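Local coordinates for protein glucokinase (Enterococcus faecalis, PDB 2QM1) that probably phosphorylates glucose at the expense of ATP, as a zinc-containing sugar kinase of the ROK family, at residues B[185-188]-B[189-193]; B[276-279]-B[280-284]; B[285-288]-B[289-293]. All coordinates share one frame; numbering follows the deposited sequence.

Interaction 1. Residues B[185-188]-B[189-193]. With ZN (zinc ion), chain J.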
loop_
_atom_site.group_PDB
_atom_site.type_symbol
_atom_site.label_atom_id
_atom_site.label_comp_id
_atom_site.label_asym_id
_atom_site.label_seq_id
_atom_site.Cartn_x
_atom_site.Cartn_y
_atom_site.Cartn_z
ATOM N N GLY B 185 3.069 -15.978 -11.706
ATOM C CA GLY B 185 1.684 -15.551 -11.401
ATOM C C GLY B 185 1.498 -14.077 -11.087
ATOM O O GLY B 185 0.489 -13.680 -10.486
ATOM N N CYS B 186 2.485 -13.274 -11.487
ATOM C CA CYS B 186 2.378 -11.857 -11.475
ATOM C C CYS B 186 1.177 -11.360 -12.279
ATOM O O CYS B 186 0.835 -11.930 -13.314
ATOM C CB CYS B 186 3.665 -11.220 -12.022
ATOM S SG CYS B 186 5.101 -11.637 -10.992
ATOM N N LEU B 187 0.560 -10.277 -11.804
ATOM C CA LEU B 187 -0.462 -9.566 -12.587
ATOM C C LEU B 187 -0.034 -9.273 -14.033
ATOM O O LEU B 187 -0.823 -9.377 -14.987
ATOM C CB LEU B 187 -0.922 -8.289 -11.852
ATOM C CG LEU B 187 -2.036 -7.434 -12.437
ATOM C CD1 LEU B 187 -3.351 -8.238 -12.624
ATOM C CD2 LEU B 187 -2.231 -6.174 -11.562
ATOM N N GLU B 188 1.214 -8.897 -14.198
ATOM C CA GLU B 188 1.733 -8.610 -15.528
ATOM C C GLU B 188 1.663 -9.751 -16.544
ATOM O O GLU B 188 1.494 -9.486 -17.760
ATOM C CB GLU B 188 3.180 -8.151 -15.436
ATOM C CG GLU B 188 3.702 -7.604 -16.711
ATOM C CD GLU B 188 5.123 -7.170 -16.573
ATOM O OE1 GLU B 188 5.354 -5.970 -16.303
ATOM O OE2 GLU B 188 5.999 -8.049 -16.684
ATOM N N THR B 189 1.815 -10.995 -16.075
ATOM C CA THR B 189 1.692 -12.190 -16.950
ATOM C C THR B 189 0.273 -12.376 -17.528
ATOM O O THR B 189 0.033 -13.122 -18.478
ATOM C CB THR B 189 2.127 -13.555 -16.202
ATOM O OG1 THR B 189 1.185 -13.861 -15.177
ATOM C CG2 THR B 189 3.503 -13.458 -15.560
ATOM N N VAL B 190 -0.707 -11.724 -16.935
ATOM C CA VAL B 190 -2.083 -12.006 -17.372
ATOM C C VAL B 190 -2.799 -10.754 -17.917
ATOM O O VAL B 190 -3.931 -10.835 -18.442
ATOM C CB VAL B 190 -2.897 -12.797 -16.248
ATOM C CG1 VAL B 190 -2.255 -14.189 -15.967
ATOM C CG2 VAL B 190 -2.880 -12.062 -14.982
ATOM N N SER B 191 -2.144 -9.601 -17.802
ATOM C CA SER B 191 -2.789 -8.299 -18.078
ATOM C C SER B 191 -1.965 -7.310 -18.942
ATOM O O SER B 191 -2.456 -6.243 -19.310
ATOM C CB SER B 191 -3.281 -7.627 -16.766
ATOM O OG SER B 191 -2.198 -7.123 -15.958
ATOM N N SER B 192 -0.727 -7.637 -19.290
ATOM C CA SER B 192 -0.025 -6.752 -20.235
ATOM C C SER B 192 -0.597 -7.101 -21.624
ATOM O O SER B 192 -1.324 -8.087 -21.748
ATOM C CB SER B 192 1.452 -7.028 -20.251
ATOM O OG SER B 192 1.680 -8.375 -20.635
ATOM N N ALA B 193 -0.224 -6.343 -22.649
ATOM C CA ALA B 193 -0.621 -6.635 -24.057
ATOM C C ALA B 193 -0.406 -8.094 -24.419
ATOM O O ALA B 193 -1.275 -8.760 -24.981
ATOM C CB ALA B 193 0.159 -5.761 -25.013
HETATM ZN ZN ZN J . 6.777 -10.498 -11.913
#
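The carbonyl oxygen of Leu187 is gripped from opposite faces of its plane, by Val190 N and by the hydroxyl of Ser191, whose OG sits 2.8 Å from Leu187 O. The grip forms at the short helical stretch that starts just after the zinc ligand Cys186 of this ROK-family kinase, the last of four ligands in sequence. Cys186 SG binds the zinc ion at 2.2 Å, and His169, Cys179 and Cys181 complete the site. One residue thus serves two structures, because the backbone carbonyl of Cys186 also receives the side chain of Thr189: OG1 lies 2.7 Å from Cys186 O, in the carbonyl plane, while Thr189 N adds only a weak bond to the same oxygen. Thr189 can do this because OG1 stands between its own backbone N and carbonyl carbon (chi1 68°), which turns it back toward the preceding residues; its CG2 then lies alongside CB of Cys186. Leu187 packs CG and CD1 against Ser191 OG and reaches on to Leu250 and Ala253 of helix 237-261, so this buried stretch is pressed against that helix. The carboxylate of Glu188 points elsewhere, with OE1 bound to the backbone N of Val146. Just beyond, Ser192 is the N-cap of the next helix, its OG also bonded to Gly195 N. Glu188 O accepts twice from this one residue: Ser192 N comes in over the plane of the carbonyl, and the straighter approach is that of Ser192 OG, 3.1 Å from Glu188 O and close to the line of the C=O bond.

Interaction 2. Residues B[276-279]-B[280-284]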
loop_
_atom_site.group_PDB
_atom_site.type_symbol
_atom_site.label_atom_id
_atom_site.label_comp_id
_atom_site.label_asym_id
_atom_site.label_seq_id
_atom_site.Cartn_x
_atom_site.Cartn_y
_atom_site.Cartn_z
ATOM N N GLY B 276 -11.933 1.144 -22.746
ATOM C CA GLY B 276 -12.970 2.015 -22.239
ATOM C C GLY B 276 -13.886 1.354 -21.236
ATOM O O GLY B 276 -13.455 0.509 -20.431
ATOM N N GLU B 277 -15.151 1.727 -21.303
ATOM C CA GLU B 277 -16.098 1.391 -20.266
ATOM C C GLU B 277 -16.285 -0.121 -20.078
ATOM O O GLU B 277 -16.556 -0.576 -18.979
ATOM C CB GLU B 277 -17.432 2.124 -20.500
ATOM C CG GLU B 277 -18.606 1.765 -19.515
ATOM C CD GLU B 277 -18.294 2.043 -18.020
ATOM O OE1 GLU B 277 -17.354 2.823 -17.707
ATOM O OE2 GLU B 277 -19.002 1.477 -17.145
ATOM N N PHE B 278 -16.129 -0.884 -21.148
ATOM C CA PHE B 278 -16.366 -2.320 -21.109
ATOM C C PHE B 278 -15.323 -3.006 -20.220
ATOM O O PHE B 278 -15.646 -3.904 -19.451
ATOM C CB PHE B 278 -16.335 -2.872 -22.534
ATOM C CG PHE B 278 -16.706 -4.314 -22.635
ATOM C CD1 PHE B 278 -15.720 -5.303 -22.552
ATOM C CD2 PHE B 278 -18.031 -4.686 -22.825
ATOM C CE1 PHE B 278 -16.053 -6.641 -22.644
ATOM C CE2 PHE B 278 -18.387 -6.026 -22.919
ATOM C CZ PHE B 278 -17.402 -7.009 -22.828
ATOM N N LEU B 279 -14.069 -2.560 -20.336
ATOM C CA LEU B 279 -13.007 -2.951 -19.412
ATOM C C LEU B 279 -13.186 -2.411 -17.986
ATOM O O LEU B 279 -13.047 -3.164 -17.054
ATOM C CB LEU B 279 -11.627 -2.547 -19.942
ATOM C CG LEU B 279 -10.505 -2.563 -18.895
ATOM C CD1 LEU B 279 -10.122 -3.990 -18.535
ATOM C CD2 LEU B 279 -9.291 -1.813 -19.417
ATOM N N ARG B 280 -13.499 -1.125 -17.816
ATOM C CA ARG B 280 -13.664 -0.548 -16.460
ATOM C C ARG B 280 -14.731 -1.300 -15.679
ATOM O O ARG B 280 -14.534 -1.665 -14.535
ATOM C CB ARG B 280 -14.027 0.938 -16.516
ATOM C CG ARG B 280 -13.778 1.711 -15.208
ATOM C CD ARG B 280 -14.688 2.863 -15.155
ATOM N NE ARG B 280 -16.052 2.375 -15.276
ATOM C CZ ARG B 280 -16.780 1.940 -14.251
ATOM N NH1 ARG B 280 -16.302 1.994 -12.986
ATOM N NH2 ARG B 280 -17.998 1.486 -14.512
ATOM N N SER B 281 -15.805 -1.638 -16.372
ATOM C CA SER B 281 -16.906 -2.319 -15.767
ATOM C C SER B 281 -16.515 -3.678 -15.188
ATOM O O SER B 281 -16.900 -3.999 -14.048
ATOM C CB SER B 281 -18.042 -2.467 -16.778
ATOM O OG SER B 281 -19.248 -2.220 -16.097
ATOM N N ARG B 282 -15.746 -4.458 -15.957
ATOM C CA ARG B 282 -15.458 -5.822 -15.592
ATOM C C ARG B 282 -14.420 -5.808 -14.495
ATOM O O ARG B 282 -14.442 -6.644 -13.594
ATOM C CB ARG B 282 -15.106 -6.638 -16.842
ATOM C CG ARG B 282 -16.396 -7.125 -17.539
ATOM C CD ARG B 282 -16.434 -7.016 -19.045
ATOM N NE ARG B 282 -17.629 -6.261 -19.470
ATOM C CZ ARG B 282 -18.829 -6.786 -19.704
ATOM N NH1 ARG B 282 -19.851 -6.012 -20.072
ATOM N NH2 ARG B 282 -19.020 -8.089 -19.568
ATOM N N VAL B 283 -13.548 -4.809 -14.527
ATOM C CA VAL B 283 -12.607 -4.667 -13.438
ATOM C C VAL B 283 -13.378 -4.353 -12.154
ATOM O O VAL B 283 -13.201 -5.052 -11.108
ATOM C CB VAL B 283 -11.445 -3.711 -13.727
ATOM C CG1 VAL B 283 -10.561 -3.650 -12.475
ATOM C CG2 VAL B 283 -10.649 -4.271 -14.897
ATOM N N GLU B 284 -14.237 -3.326 -12.241
ATOM C CA GLU B 284 -15.039 -2.866 -11.095
ATOM C C GLU B 284 -15.867 -4.026 -10.513
ATOM O O GLU B 284 -15.939 -4.207 -9.288
ATOM C CB GLU B 284 -15.964 -1.707 -11.507
ATOM C CG GLU B 284 -16.831 -1.219 -10.371
ATOM C CD GLU B 284 -17.951 -0.336 -10.831
ATOM O OE1 GLU B 284 -19.060 -0.892 -11.113
ATOM O OE2 GLU B 284 -17.727 0.904 -10.866
#
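In one of the two modelled conformers of Arg282, the guanidinium lies flat on one face of the Phe278 ring, with centres 3.7 Å apart and planes only 12° from parallel. NE sits over the middle of the ring, NH1 over the CE2 side, and the CD methylene adds a CH-pi contact over the same face, so the arrangement is a cation-pi stack continued by the aliphatic part of the arginine. At its edge, in plane, the same guanidinium meets Phe278 O, to which NE makes a weak hydrogen bond of 3.1 Å. Ring and carbonyl of one residue therefore meet the arginine, in this conformer, from two directions. Bends at chi2 and chi3 fold the Arg282 chain back along the helix to reach them. Around the pair stand Phe229 and Leu240, which touch Phe278, and Val243 and Cys247, which touch Arg282.

The second guanidinium, that of Arg280, is used at its edges. Glu277 meets it side-on, its carboxylate nearly coplanar with it: NE bonds to OE1 at 2.8 Å and NH2 to the syn lone pair of OE2 at 2.8 Å, the latter almost straight at 179°. The remaining nitrogen, NH1, bonds Glu284 OE2 at 2.8 Å, reaching that oxygen from above the carboxylate plane, and also bonds Ile301 O on strand 300-303. With every nitrogen engaged, the group's rotation is fixed. On the buried side Leu279 CD1 rests 3.7 Å from Val283 CG2, the two side chains running alongside.

Gly276 is the N-cap, and its O accepts Arg280 N. This is the first part of an amphipathic helix, with an i, i+3 and i+4 salt-bridge network along one flank and the apolar pair Leu279 and Val283 along another.

Interaction 3. Residues B[285-288]-B[289-293]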
loop_
_atom_site.group_PDB
_atom_site.type_symbol
_atom_site.label_atom_id
_atom_site.label_comp_id
_atom_site.label_asym_id
_atom_site.label_seq_id
_atom_site.Cartn_x
_atom_site.Cartn_y
_atom_site.Cartn_z
ATOM N N LYS B 285 -16.436 -4.832 -11.388
ATOM C CA LYS B 285 -17.246 -5.976 -10.956
ATOM C C LYS B 285 -16.490 -6.997 -10.049
ATOM O O LYS B 285 -17.005 -7.449 -9.032
ATOM C CB LYS B 285 -17.839 -6.676 -12.163
ATOM C CG LYS B 285 -18.468 -8.013 -11.756
ATOM C CD LYS B 285 -18.758 -9.011 -12.869
ATOM C CE LYS B 285 -19.545 -10.145 -12.212
ATOM N NZ LYS B 285 -20.172 -11.167 -13.111
ATOM N N TYR B 286 -15.271 -7.350 -10.423
ATOM C CA TYR B 286 -14.467 -8.222 -9.593
ATOM C C TYR B 286 -13.830 -7.525 -8.381
ATOM O O TYR B 286 -13.714 -8.115 -7.332
ATOM C CB TYR B 286 -13.430 -8.971 -10.441
ATOM C CG TYR B 286 -14.047 -10.050 -11.332
ATOM C CD1 TYR B 286 -14.520 -11.218 -10.774
ATOM C CD2 TYR B 286 -14.141 -9.891 -12.715
ATOM C CE1 TYR B 286 -15.081 -12.228 -11.546
ATOM C CE2 TYR B 286 -14.708 -10.905 -13.520
ATOM C CZ TYR B 286 -15.167 -12.074 -12.905
ATOM O OH TYR B 286 -15.753 -13.112 -13.616
ATOM N N PHE B 287 -13.376 -6.291 -8.561
ATOM C CA PHE B 287 -13.004 -5.428 -7.435
ATOM C C PHE B 287 -14.075 -5.461 -6.316
ATOM O O PHE B 287 -13.750 -5.562 -5.161
ATOM C CB PHE B 287 -12.859 -3.980 -7.911
ATOM C CG PHE B 287 -12.509 -3.026 -6.804
ATOM C CD1 PHE B 287 -11.170 -2.869 -6.401
ATOM C CD2 PHE B 287 -13.494 -2.272 -6.183
ATOM C CE1 PHE B 287 -10.815 -1.962 -5.385
ATOM C CE2 PHE B 287 -13.148 -1.366 -5.133
ATOM C CZ PHE B 287 -11.817 -1.230 -4.743
ATOM N N GLN B 288 -15.343 -5.292 -6.701
ATOM C CA GLN B 288 -16.471 -5.380 -5.784
ATOM C C GLN B 288 -16.538 -6.746 -5.040
ATOM O O GLN B 288 -16.797 -6.760 -3.810
ATOM C CB GLN B 288 -17.784 -5.060 -6.512
ATOM C CG GLN B 288 -17.980 -3.582 -6.933
ATOM C CD GLN B 288 -18.107 -2.627 -5.726
ATOM O OE1 GLN B 288 -17.438 -1.596 -5.655
ATOM N NE2 GLN B 288 -18.902 -3.020 -4.750
ATOM N N GLU B 289 -16.343 -7.875 -5.751
ATOM C CA GLU B 289 -16.308 -9.213 -5.092
ATOM C C GLU B 289 -15.230 -9.240 -4.013
ATOM O O GLU B 289 -15.439 -9.738 -2.910
ATOM C CB GLU B 289 -16.045 -10.401 -6.064
ATOM C CG GLU B 289 -16.171 -11.788 -5.363
ATOM C CD GLU B 289 -15.411 -12.964 -6.015
ATOM O OE1 GLU B 289 -16.016 -13.981 -6.370
ATOM O OE2 GLU B 289 -14.202 -12.925 -6.140
ATOM N N PHE B 290 -14.069 -8.712 -4.345
ATOM C CA PHE B 290 -12.891 -8.945 -3.525
ATOM C C PHE B 290 -12.634 -7.910 -2.410
ATOM O O PHE B 290 -11.621 -7.969 -1.718
ATOM C CB PHE B 290 -11.664 -9.137 -4.441
ATOM C CG PHE B 290 -11.713 -10.397 -5.248
ATOM C CD1 PHE B 290 -11.992 -11.621 -4.645
ATOM C CD2 PHE B 290 -11.487 -10.370 -6.600
ATOM C CE1 PHE B 290 -12.067 -12.796 -5.405
ATOM C CE2 PHE B 290 -11.554 -11.559 -7.378
ATOM C CZ PHE B 290 -11.835 -12.754 -6.778
ATOM N N THR B 291 -13.553 -6.982 -2.203
ATOM C CA THR B 291 -13.306 -5.892 -1.230
ATOM C C THR B 291 -14.300 -5.936 -0.063
ATOM O O THR B 291 -15.444 -6.374 -0.223
ATOM C CB THR B 291 -13.261 -4.463 -1.910
ATOM O OG1 THR B 291 -14.402 -4.269 -2.789
ATOM C CG2 THR B 291 -11.946 -4.289 -2.723
ATOM N N PHE B 292 -13.839 -5.520 1.118
ATOM C CA PHE B 292 -14.740 -5.461 2.257
ATOM C C PHE B 292 -15.693 -4.257 2.157
ATOM O O PHE B 292 -15.429 -3.334 1.419
ATOM C CB PHE B 292 -14.024 -5.671 3.623
ATOM C CG PHE B 292 -13.073 -4.589 4.018
ATOM C CD1 PHE B 292 -11.711 -4.717 3.766
ATOM C CD2 PHE B 292 -13.511 -3.493 4.718
ATOM C CE1 PHE B 292 -10.813 -3.717 4.164
ATOM C CE2 PHE B 292 -12.634 -2.490 5.113
ATOM C CZ PHE B 292 -11.293 -2.597 4.834
ATOM N N PRO B 293 -16.870 -4.336 2.788
ATOM C CA PRO B 293 -17.883 -3.285 2.574
ATOM C C PRO B 293 -17.438 -1.805 2.632
ATOM O O PRO B 293 -17.809 -1.027 1.774
ATOM C CB PRO B 293 -18.878 -3.562 3.679
ATOM C CG PRO B 293 -18.851 -5.103 3.784
ATOM C CD PRO B 293 -17.356 -5.363 3.736
#
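This is the C-terminal end of helix 277-289, where the chain leaves helical geometry at Phe290 and a threonine side chain turns back onto the last turn. Thr291 meets Phe287 with both its branches. Its OG1 bonds to Phe287 O at 2.8 Å, tilted from the carbonyl plane, while its CG2 sits over one face of the Phe287 ring, 3.8 Å from the centroid and 15° off the ring normal, a CH-pi contact displaced toward the CE1 and CZ rim. Both branches can act on the same residue because OG1 stands between the backbone N and the carbonyl carbon of Thr291 (chi1 49°), which leaves CG2 on the side of the ring. Phe287 meets it with CG anti to its backbone N (chi1 179°), the ring lying along the helix toward the end; Thr254 and Val295 also touch this buried ring.

The backbone bonds thin out toward the end. Glu289 N makes a weak bond to Lys285 O, and Phe290 N bonds to Tyr286 O at 3.1 Å, with a further weak bond to Phe287 O. The hydroxyl of Thr291 thus supplies the firm bond to the Phe287 carbonyl, in place of an amide.

Tyr286 sends its OH to Asp244 on helix 237-261, and the Phe290 ring meets Phe248 of the same helix edge-to-face. Phe290 also packs against Thr171 of the second subunit, so the helix end lies at the dimer interface. Between Tyr286 and Phe290 themselves the approach is light: Tyr286 O lies 3.3 Å from CD2 of the Phe290 ring, oblique to it, and the nearest side-chain atoms, Tyr286 CB and Phe290 CE2, are 4.4 Å apart.

Interactions 2 and 3 are the beginning and the end of helix 277-289: their residues adjoin in sequence and their centres lie about 14 Å apart. Interaction 1 precedes both in the chain and touches neither; its centre is about 17 Å from that of interaction 2 and about 20 Å from that of interaction 3, with nearest atoms about 8 and 10 Å away. What joins all three is helix 237-261, which packs against side chains of each. Of the three, interaction 1 alone holds a metal ligand, and its Glu188 side chain is about 11 Å from the bound magnesium ion. Interactions 2 and 3 lie away from both metal sites, and interaction 3 reaches the second subunit.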